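Local coordinates for GTPase-activating protein BEM3 (Saccharomyces cerevisiae S288C, PDB 6FSF) that activates GTP hydrolysis by the small GTPase CDC42, and less efficiently by RHO1, and binds phosphatidylinositol 3-phosphate, this piece being its tandem PX and PH domains, at residues P75-P80 / T105-V110. Numbering follows the deposited sequence.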
ATOM      1  N   PRO A  75      -0.690  21.246 -15.932  1.00 88.67           N
ATOM      2  CA  PRO A  75       0.073  20.832 -14.748  1.00 85.34           C
ATOM      3  C   PRO A  75      -0.358  19.461 -14.249  1.00 78.18           C
ATOM      4  O   PRO A  75      -1.547  19.140 -14.205  1.00 81.52           O
ATOM      5  CB  PRO A  75      -0.238  21.927 -13.720  1.00 89.18           C
ATOM      6  CG  PRO A  75      -1.517  22.555 -14.204  1.00 96.50           C
ATOM      7  CD  PRO A  75      -1.470  22.472 -15.696  1.00 96.88           C
ATOM      8  N   LEU A  76       0.627  18.654 -13.869  1.00 70.90           N
ATOM      9  CA  LEU A  76       0.423  17.288 -13.412  1.00 72.16           C
ATOM     10  C   LEU A  76       1.205  17.041 -12.131  1.00 69.52           C
ATOM     11  O   LEU A  76       2.288  17.605 -11.942  1.00 74.55           O
ATOM     12  CB  LEU A  76       0.862  16.280 -14.486  1.00 76.39           C
ATOM     13  CG  LEU A  76      -0.013  16.216 -15.743  1.00 71.33           C
ATOM     14  CD1 LEU A  76       0.741  15.595 -16.906  1.00 72.66           C
ATOM     15  CD2 LEU A  76      -1.293  15.442 -15.466  1.00 68.76           C
ATOM     16  N   PRO A  77       0.692  16.196 -11.238  1.00 74.44           N
ATOM     17  CA  PRO A  77       1.385  15.953  -9.966  1.00 62.48           C
ATOM     18  C   PRO A  77       2.661  15.148 -10.172  1.00 62.13           C
ATOM     19  O   PRO A  77       2.956  14.640 -11.254  1.00 63.10           O
ATOM     20  CB  PRO A  77       0.359  15.174  -9.142  1.00 66.08           C
ATOM     21  CG  PRO A  77      -0.508  14.507 -10.160  1.00 74.79           C
ATOM     22  CD  PRO A  77      -0.583  15.462 -11.321  1.00 73.27           C
ATOM     23  N   THR A  78       3.424  15.025  -9.091  1.00 57.96           N
ATOM     24  CA  THR A  78       4.754  14.430  -9.124  1.00 61.25           C
ATOM     25  C   THR A  78       4.752  13.091  -8.398  1.00 57.57           C
ATOM     26  O   THR A  78       4.224  12.980  -7.285  1.00 59.64           O
ATOM     27  CB  THR A  78       5.781  15.373  -8.497  1.00 71.82           C
ATOM     28  OG1 THR A  78       5.760  16.624  -9.195  1.00 85.12           O
ATOM     29  CG2 THR A  78       7.177  14.776  -8.577  1.00 74.18           C
ATOM     30  N   LEU A  79       5.345  12.080  -9.035  1.00 53.11           N
ATOM     31  CA  LEU A  79       5.431  10.756  -8.446  1.00 47.86           C
ATOM     32  C   LEU A  79       6.422  10.746  -7.285  1.00 49.29           C
ATOM     33  O   LEU A  79       7.279  11.625  -7.178  1.00 54.96           O
ATOM     34  CB  LEU A  79       5.857   9.735  -9.499  1.00 52.92           C
ATOM     35  CG  LEU A  79       4.771   9.186 -10.424  1.00 58.50           C
ATOM     36  CD1 LEU A  79       5.355   8.127 -11.345  1.00 52.98           C
ATOM     37  CD2 LEU A  79       3.627   8.611  -9.607  1.00 63.77           C
ATOM     38  N   PRO A  80       6.314   9.764  -6.390  1.00 48.21           N
ATOM     39  CA  PRO A  80       7.327   9.622  -5.342  1.00 49.10           C
ATOM     40  C   PRO A  80       8.688   9.300  -5.939  1.00 59.19           C
ATOM     41  O   PRO A  80       8.798   8.656  -6.985  1.00 55.13           O
ATOM     42  CB  PRO A  80       6.798   8.466  -4.486  1.00 47.27           C
ATOM     43  CG  PRO A  80       5.816   7.755  -5.349  1.00 49.89           C
ATOM     44  CD  PRO A  80       5.206   8.809  -6.215  1.00 51.49           C
ATOM     45  N   THR A 105      -5.223  11.171  -6.784  1.00 42.60           N
ATOM     46  CA  THR A 105      -6.349  12.064  -6.536  1.00 42.83           C
ATOM     47  C   THR A 105      -6.329  13.234  -7.509  1.00 49.19           C
ATOM     48  O   THR A 105      -7.376  13.648  -8.021  1.00 54.49           O
ATOM     49  CB  THR A 105      -6.328  12.564  -5.087  1.00 52.22           C
ATOM     50  OG1 THR A 105      -6.541  11.460  -4.195  1.00 53.42           O
ATOM     51  CG2 THR A 105      -7.410  13.606  -4.854  1.00 51.14           C
ATOM     52  N   SER A 106      -5.140  13.768  -7.791  1.00 48.98           N
ATOM     53  CA  SER A 106      -5.033  14.879  -8.729  1.00 56.33           C
ATOM     54  C   SER A 106      -5.341  14.431 -10.154  1.00 56.86           C
ATOM     55  O   SER A 106      -5.978  15.168 -10.917  1.00 58.95           O
ATOM     56  CB  SER A 106      -3.637  15.501  -8.641  1.00 57.35           C
ATOM     57  OG  SER A 106      -3.364  15.965  -7.330  1.00 59.45           O
ATOM     58  N   ILE A 107      -4.911  13.220 -10.522  1.00 58.59           N
ATOM     59  CA  ILE A 107      -5.098  12.731 -11.886  1.00 60.78           C
ATOM     60  C   ILE A 107      -6.581  12.694 -12.240  1.00 68.34           C
ATOM     61  O   ILE A 107      -7.015  13.275 -13.242  1.00 57.48           O
ATOM     62  CB  ILE A 107      -4.443  11.348 -12.050  1.00 61.01           C
ATOM     63  CG1 ILE A 107      -2.923  11.474 -11.992  1.00 55.69           C
ATOM     64  CG2 ILE A 107      -4.876  10.696 -13.352  1.00 55.57           C
ATOM     65  CD1 ILE A 107      -2.343  12.380 -13.060  1.00 57.89           C
ATOM     66  N   PHE A 108      -7.382  12.020 -11.416  1.00 63.33           N
ATOM     67  CA  PHE A 108      -8.811  11.889 -11.661  1.00 63.82           C
ATOM     68  C   PHE A 108      -9.601  13.134 -11.271  1.00 63.87           C
ATOM     69  O   PHE A 108     -10.837  13.089 -11.273  1.00 65.17           O
ATOM     70  CB  PHE A 108      -9.354  10.661 -10.924  1.00 54.87           C
ATOM     71  CG  PHE A 108      -8.838   9.355 -11.464  1.00 68.06           C
ATOM     72  CD1 PHE A 108      -7.774   8.709 -10.856  1.00 66.49           C
ATOM     73  CD2 PHE A 108      -9.403   8.788 -12.594  1.00 66.30           C
ATOM     74  CE1 PHE A 108      -7.290   7.509 -11.360  1.00 67.15           C
ATOM     75  CE2 PHE A 108      -8.925   7.590 -13.103  1.00 57.43           C
ATOM     76  CZ  PHE A 108      -7.867   6.948 -12.487  1.00 53.60           C
ATOM     77  N   SER A 109      -8.921  14.232 -10.943  1.00 67.57           N
ATOM     78  CA  SER A 109      -9.577  15.507 -10.693  1.00 70.67           C
ATOM     79  C   SER A 109      -9.404  16.500 -11.832  1.00 68.81           C
ATOM     80  O   SER A 109     -10.045  17.557 -11.814  1.00 65.01           O
ATOM     81  CB  SER A 109      -9.052  16.136  -9.394  1.00 73.03           C
ATOM     82  OG  SER A 109      -9.380  15.327  -8.279  1.00 81.27           O
ATOM     83  N   VAL A 110      -8.558  16.191 -12.808  1.00 69.18           N
ATOM     84  CA  VAL A 110      -8.414  17.066 -13.976  1.00 73.46           C
ATOM     85  C   VAL A 110      -9.730  17.100 -14.742  1.00 75.84           C
ATOM     86  O   VAL A 110     -10.318  16.031 -15.006  1.00 72.89           O
ATOM     87  CB  VAL A 110      -7.261  16.578 -14.869  1.00 74.60           C
ATOM     88  CG1 VAL A 110      -7.192  17.405 -16.142  1.00 77.13           C
ATOM     89  CG2 VAL A 110      -5.944  16.645 -14.112  1.00 69.96           C
TER
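Pro77 points its ring at the last turn of helix 90-107, where the outer carbons of the pyrrolidine meet Ser106 and Ile107. The closest approach is from Pro77 CG to Ser106 CB, 3.6 Å; the serine thus touches the proline through its methylene, while its hydroxyl is hydrogen-bonded to the backbone O of Gln102 one turn back. Ile107 crosses the ring at about a right angle, its terminal methyl CD1 lying 4.0 Å from Pro77 CD. With CG1 anti to the carbonyl carbon (chi1 -69°), Ile107 carries this methyl up to the loop, where its side chain and that of Leu76 cross at a slant, methyl against methyl (CD1 to Leu76 CD2, 4.0 Å). Ile107 therefore bridges two loop residues, and it packs on Met67 of helix 57-70. From Ile107 the helix gives way to a type I turn running to Val110, and Ser109 OG reaches back to Thr105 O (2.6 Å). With an alanine at Pro77, CG and CD go, which would probably open a gap between loop and helix beside Ile107 CD1 and Ser106 CB. Pro77-Thr78-Leu79-Pro80 is a PxxP sequence in the proline-rich loop between helices 57-70 and 90-107, a hallmark of PX domains.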